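Local coordinates for protein transcription termination factor NusA (Planctomyces limnophilus, PDB 4MTN) that probably takes part in both transcription termination and antitermination, binding the core RNA polymerase and nascent RNA, at residues P264-D269 and D285-L290; V279-R284 and I310-R315. One frame throughout, in Å; residues are numbered along the deposited sequence.

Both contacts probably lie in the second KH domain, whose helices and strands follow the type II KH order. From the N-terminal side, helix 254-261 leads into loop 264-269. The chain then runs through strands 269-273 and 278-282. Contact 1 closes the excursion through both strands, where helix 285-292 returns to 264-269. Contact 2 opens at 279-284, before that closure. It closes only after helices 285-292 and 297-306, at 310-315. The two loops therefore cross. Contact 1 ties the loop before the sheet to a helix, and contact 2 joins two strands of the sheet. Glu-266 and Arg-284 link them by a salt bridge.

Contact 1: residues P264-D269 and D285-L290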
# COMPACT_ATOMS: atom_id res chain seq x y z
N PRO A 264 -12.35 -21.87 4.91
CA PRO A 264 -13.32 -22.88 5.37
C PRO A 264 -12.72 -24.00 6.22
O PRO A 264 -13.48 -24.70 6.90
CB PRO A 264 -13.87 -23.46 4.06
CG PRO A 264 -13.48 -22.49 2.99
CD PRO A 264 -12.18 -21.91 3.45
N SER A 265 -11.41 -24.18 6.19
CA SER A 265 -10.77 -25.29 6.89
C SER A 265 -10.97 -25.22 8.40
O SER A 265 -11.09 -24.14 8.98
CB SER A 265 -9.27 -25.32 6.57
OG SER A 265 -8.60 -24.20 7.13
N GLU A 266 -11.02 -26.39 9.03
CA GLU A 266 -11.17 -26.47 10.48
C GLU A 266 -9.82 -26.65 11.16
O GLU A 266 -8.94 -27.36 10.65
CB GLU A 266 -12.11 -27.62 10.86
CG GLU A 266 -13.52 -27.48 10.31
CD GLU A 266 -14.44 -28.60 10.74
OE1 GLU A 266 -13.95 -29.57 11.37
OE2 GLU A 266 -15.65 -28.53 10.45
N VAL A 267 -9.65 -26.01 12.32
CA VAL A 267 -8.37 -26.01 13.02
C VAL A 267 -8.45 -26.72 14.36
O VAL A 267 -9.35 -26.47 15.16
CB VAL A 267 -7.87 -24.57 13.24
CG1 VAL A 267 -6.63 -24.56 14.12
CG2 VAL A 267 -7.58 -23.90 11.90
N GLU A 268 -7.49 -27.62 14.61
CA GLU A 268 -7.42 -28.33 15.88
C GLU A 268 -6.74 -27.48 16.96
O GLU A 268 -7.38 -27.07 17.93
CB GLU A 268 -6.68 -29.66 15.71
CG GLU A 268 -7.53 -30.79 15.15
CD GLU A 268 -7.92 -30.57 13.70
OE1 GLU A 268 -7.24 -29.79 13.01
OE2 GLU A 268 -8.92 -31.18 13.26
N ASP A 269 -5.45 -27.22 16.78
CA ASP A 269 -4.69 -26.45 17.76
C ASP A 269 -4.08 -25.19 17.15
O ASP A 269 -3.69 -25.17 15.98
CB ASP A 269 -3.58 -27.30 18.37
CG ASP A 269 -4.10 -28.26 19.42
OD1 ASP A 269 -5.09 -27.93 20.10
OD2 ASP A 269 -3.51 -29.36 19.57
N ASP A 285 -5.33 -34.36 8.31
CA ASP A 285 -4.91 -34.67 6.95
C ASP A 285 -5.91 -34.26 5.86
O ASP A 285 -5.52 -33.68 4.85
CB ASP A 285 -4.63 -36.17 6.82
CG ASP A 285 -3.59 -36.65 7.82
OD1 ASP A 285 -2.39 -36.52 7.54
OD2 ASP A 285 -3.99 -37.16 8.89
N ASP A 286 -7.18 -34.57 6.07
CA ASP A 286 -8.20 -34.28 5.07
C ASP A 286 -8.44 -32.78 4.90
O ASP A 286 -8.91 -32.33 3.86
CB ASP A 286 -9.51 -34.99 5.41
CG ASP A 286 -9.91 -34.81 6.87
OD1 ASP A 286 -9.65 -33.73 7.44
OD2 ASP A 286 -10.49 -35.76 7.44
N GLN A 287 -8.12 -32.01 5.94
CA GLN A 287 -8.30 -30.57 5.91
C GLN A 287 -7.02 -29.83 5.51
O GLN A 287 -7.00 -28.61 5.40
CB GLN A 287 -8.78 -30.06 7.27
CG GLN A 287 -10.22 -30.40 7.60
CD GLN A 287 -11.21 -29.44 6.97
OE1 GLN A 287 -11.88 -28.68 7.67
NE2 GLN A 287 -11.32 -29.47 5.65
N LEU A 288 -5.94 -30.59 5.29
CA LEU A 288 -4.63 -30.01 5.01
C LEU A 288 -4.60 -29.24 3.69
O LEU A 288 -4.05 -28.14 3.61
CB LEU A 288 -3.56 -31.10 5.00
CG LEU A 288 -2.12 -30.66 4.71
CD1 LEU A 288 -1.63 -29.69 5.77
CD2 LEU A 288 -1.20 -31.87 4.61
N SER A 289 -5.18 -29.83 2.65
CA SER A 289 -5.18 -29.22 1.32
C SER A 289 -6.05 -27.96 1.28
O SER A 289 -5.70 -26.98 0.64
CB SER A 289 -5.67 -30.22 0.27
OG SER A 289 -5.77 -29.61 -1.01
N LEU A 290 -7.18 -28.01 1.98
CA LEU A 290 -8.10 -26.89 2.01
C LEU A 290 -7.52 -25.73 2.82
O LEU A 290 -7.74 -24.56 2.49
CB LEU A 290 -9.45 -27.33 2.60
CG LEU A 290 -10.70 -26.55 2.19
CD1 LEU A 290 -11.93 -27.43 2.33
CD2 LEU A 290 -10.86 -25.29 3.03
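In this type II KH fold, the loop ahead of strand 269-273 leans on helix 285-292. Gln-287 carries the polar half of the contact. Its CB leaves the helix toward the loop. CG lies anti to the carbonyl carbon, beside the backbone N. The chain then bends at chi2 (-82°), which brings the amide over the backbone of Ser-265 and Glu-266. Gln-287 CD lies 4.2 Å from Ser-265 CA. The tip oxygen makes the hydrogen bond: Gln-287 OE1 accepts Glu-266 N at 2.8 Å. The bond is moderately bent, with an N-H...O angle of 146°. The donor sits above the amide carbonyl plane and not on a lone pair. Gln-287 OE1 also lies 3.3 Å from Glu-266 CG, so the start of that side chain passes alongside the acceptor.

Beyond CG the Glu-266 chain is extended, and its carboxylate plane stands 82° from the Gln-287 amide. The two groups do not pair. Glu-266 OE1 instead forms a salt bridge with Arg-284 NH2, next to segment 285-290 in the chain. Ser-265 also turns its polar end to another partner, as OG hydrogen-bonds to Met-262 O. Ser-265 CB is left against Leu-290 CD2, at 3.9 Å.

Leu-290 supplies the apolar half, one turn further along the helix. Its CG is anti to the backbone N, and one methyl, CD2, does the touching. The peptide bond before Pro-264 is cis. The proline and leucine side chains cross at about a right angle. The ring meets the methyl with three carbons at once: Leu-290 CD2 is almost equally far from CB, CG and CD of Pro-264, at 3.7 Å from CD.

Contact 2: residues V279-R284 and I310-R315; sequences VLVLVR and IDVMTR
Strands 279-282 and 310-313 run parallel in the KH sheet, with axes 4.8 Å apart at closest and directions 25° apart. Four backbone hydrogen bonds join the segments in the staggered pattern of parallel strands. Asp-311 N binds Val-279 O, and Asp-311 O takes Val-281 N. Val-281 O then accepts Met-313 N in a bond nearly along its C=O axis. The last bond, Val-283 N to Met-313 O at 2.8 Å, continues the pairing past the regular strand. Leu-280 makes its backbone bonds with Ile-271 on the other neighbouring strand, so strand 279-282 is the middle one.

Val-279, Val-281, Ile-310 and Val-312 share one face. CG2 of Ile-310, anti to the backbone N, meets CG2 of Val-281 obliquely at 3.7 Å. Further along, Val-312 CG1 comes against Val-283 CB at 4.0 Å. Helix 285-292 covers Val-312 through Leu-288, Ala-291 and Ile-292.

On the other face Leu-280 and Asp-311 lie side by side, pointing the same way. Leu-280 CD1 rests on Asp-311 CB at 3.8 Å. Leu-280 CD1 also lies 4.3 Å from SE of Met-313, a selenomethionine. Leu-282 reaches obliquely to Arg-315, whose chain is bent at chi2 (66°). Leu-282 CD1 touches Arg-315 CD at 3.7 Å and lies at the edge of the guanidinium, in its plane. Leu-318 of helix 316-330 packs on Leu-280 and Leu-282. Thr-314 OG1 caps Glu-317 N at the start of that helix.

All four hydrogen bonds run between main-chain N and O atoms. The pairing of the strands thus rests on the backbone, and the side chains add mostly apolar contact on both faces.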
# COMPACT_ATOMS: atom_id res chain seq x y z
N VAL A 279 2.58 -18.21 13.97
CA VAL A 279 1.51 -18.99 14.57
C VAL A 279 1.50 -20.39 13.96
O VAL A 279 1.38 -20.55 12.75
CB VAL A 279 0.13 -18.33 14.36
CG1 VAL A 279 -0.99 -19.28 14.78
CG2 VAL A 279 0.04 -17.03 15.14
N LEU A 280 1.63 -21.40 14.81
CA LEU A 280 1.64 -22.78 14.35
C LEU A 280 0.24 -23.39 14.41
O LEU A 280 -0.32 -23.58 15.49
CB LEU A 280 2.62 -23.61 15.18
CG LEU A 280 2.98 -24.99 14.63
CD1 LEU A 280 3.58 -24.88 13.24
CD2 LEU A 280 3.94 -25.71 15.57
N VAL A 281 -0.32 -23.68 13.24
CA VAL A 281 -1.68 -24.20 13.15
C VAL A 281 -1.70 -25.69 12.83
O VAL A 281 -1.18 -26.12 11.80
CB VAL A 281 -2.49 -23.43 12.08
CG1 VAL A 281 -3.81 -24.14 11.81
CG2 VAL A 281 -2.73 -22.00 12.53
N LEU A 282 -2.30 -26.47 13.72
CA LEU A 282 -2.40 -27.92 13.54
C LEU A 282 -3.70 -28.30 12.84
O LEU A 282 -4.79 -27.93 13.28
CB LEU A 282 -2.28 -28.63 14.88
CG LEU A 282 -0.90 -28.55 15.53
CD1 LEU A 282 -0.89 -29.27 16.87
CD2 LEU A 282 0.15 -29.13 14.60
N VAL A 283 -3.57 -29.05 11.75
CA VAL A 283 -4.71 -29.38 10.90
C VAL A 283 -4.67 -30.85 10.47
O VAL A 283 -3.62 -31.35 10.07
CB VAL A 283 -4.75 -28.47 9.65
CG1 VAL A 283 -5.60 -29.07 8.55
CG2 VAL A 283 -5.26 -27.08 10.02
N ARG A 284 -5.81 -31.53 10.56
CA ARG A 284 -5.90 -32.94 10.19
C ARG A 284 -5.68 -33.13 8.69
O ARG A 284 -5.83 -32.20 7.91
CB ARG A 284 -7.26 -33.50 10.61
CG ARG A 284 -8.44 -32.64 10.20
CD ARG A 284 -9.76 -33.20 10.73
NE ARG A 284 -10.89 -32.34 10.39
CZ ARG A 284 -12.14 -32.56 10.79
NH1 ARG A 284 -12.42 -33.62 11.54
NH2 ARG A 284 -13.10 -31.72 10.44
N ILE A 310 1.57 -17.95 9.49
CA ILE A 310 0.87 -19.19 9.76
C ILE A 310 1.54 -20.38 9.10
O ILE A 310 1.72 -20.40 7.88
CB ILE A 310 -0.60 -19.11 9.30
CG1 ILE A 310 -1.34 -18.00 10.05
CG2 ILE A 310 -1.29 -20.45 9.50
CD1 ILE A 310 -2.80 -17.90 9.69
N ASP A 311 1.92 -21.36 9.90
CA ASP A 311 2.52 -22.59 9.39
C ASP A 311 1.59 -23.77 9.64
O ASP A 311 1.36 -24.16 10.78
CB ASP A 311 3.88 -22.84 10.05
CG ASP A 311 4.79 -23.72 9.21
OD1 ASP A 311 4.28 -24.44 8.33
OD2 ASP A 311 6.02 -23.68 9.42
N VAL A 312 1.04 -24.33 8.56
CA VAL A 312 0.05 -25.39 8.68
C VAL A 312 0.68 -26.78 8.58
O VAL A 312 1.26 -27.14 7.56
CB VAL A 312 -1.05 -25.26 7.62
CG1 VAL A 312 -1.98 -26.46 7.66
CG2 VAL A 312 -1.82 -23.98 7.82
N MSE A 313 0.54 -27.56 9.65
CA MSE A 313 1.03 -28.93 9.69
C MSE A 313 0.00 -29.84 10.35
O MSE A 313 -0.95 -29.36 10.96
CB MSE A 313 2.36 -29.02 10.45
CG MSE A 313 3.47 -28.13 9.91
SE MSE A 313 5.06 -28.20 11.03
CE MSE A 313 5.53 -30.07 10.76
N THR A 314 0.20 -31.14 10.23
CA THR A 314 -0.59 -32.09 11.00
C THR A 314 0.12 -32.32 12.33
O THR A 314 1.20 -31.78 12.56
CB THR A 314 -0.78 -33.43 10.27
OG1 THR A 314 0.45 -34.18 10.29
CG2 THR A 314 -1.20 -33.20 8.82
N ARG A 315 -0.48 -33.12 13.20
CA ARG A 315 0.12 -33.41 14.50
C ARG A 315 1.23 -34.45 14.36
O ARG A 315 2.27 -34.36 15.01
CB ARG A 315 -0.92 -33.88 15.50
CG ARG A 315 -0.38 -34.07 16.91
CD ARG A 315 0.05 -32.75 17.52
NE ARG A 315 0.95 -32.94 18.66
CZ ARG A 315 1.37 -31.95 19.45
NH1 ARG A 315 0.98 -30.70 19.22
NH2 ARG A 315 2.19 -32.21 20.46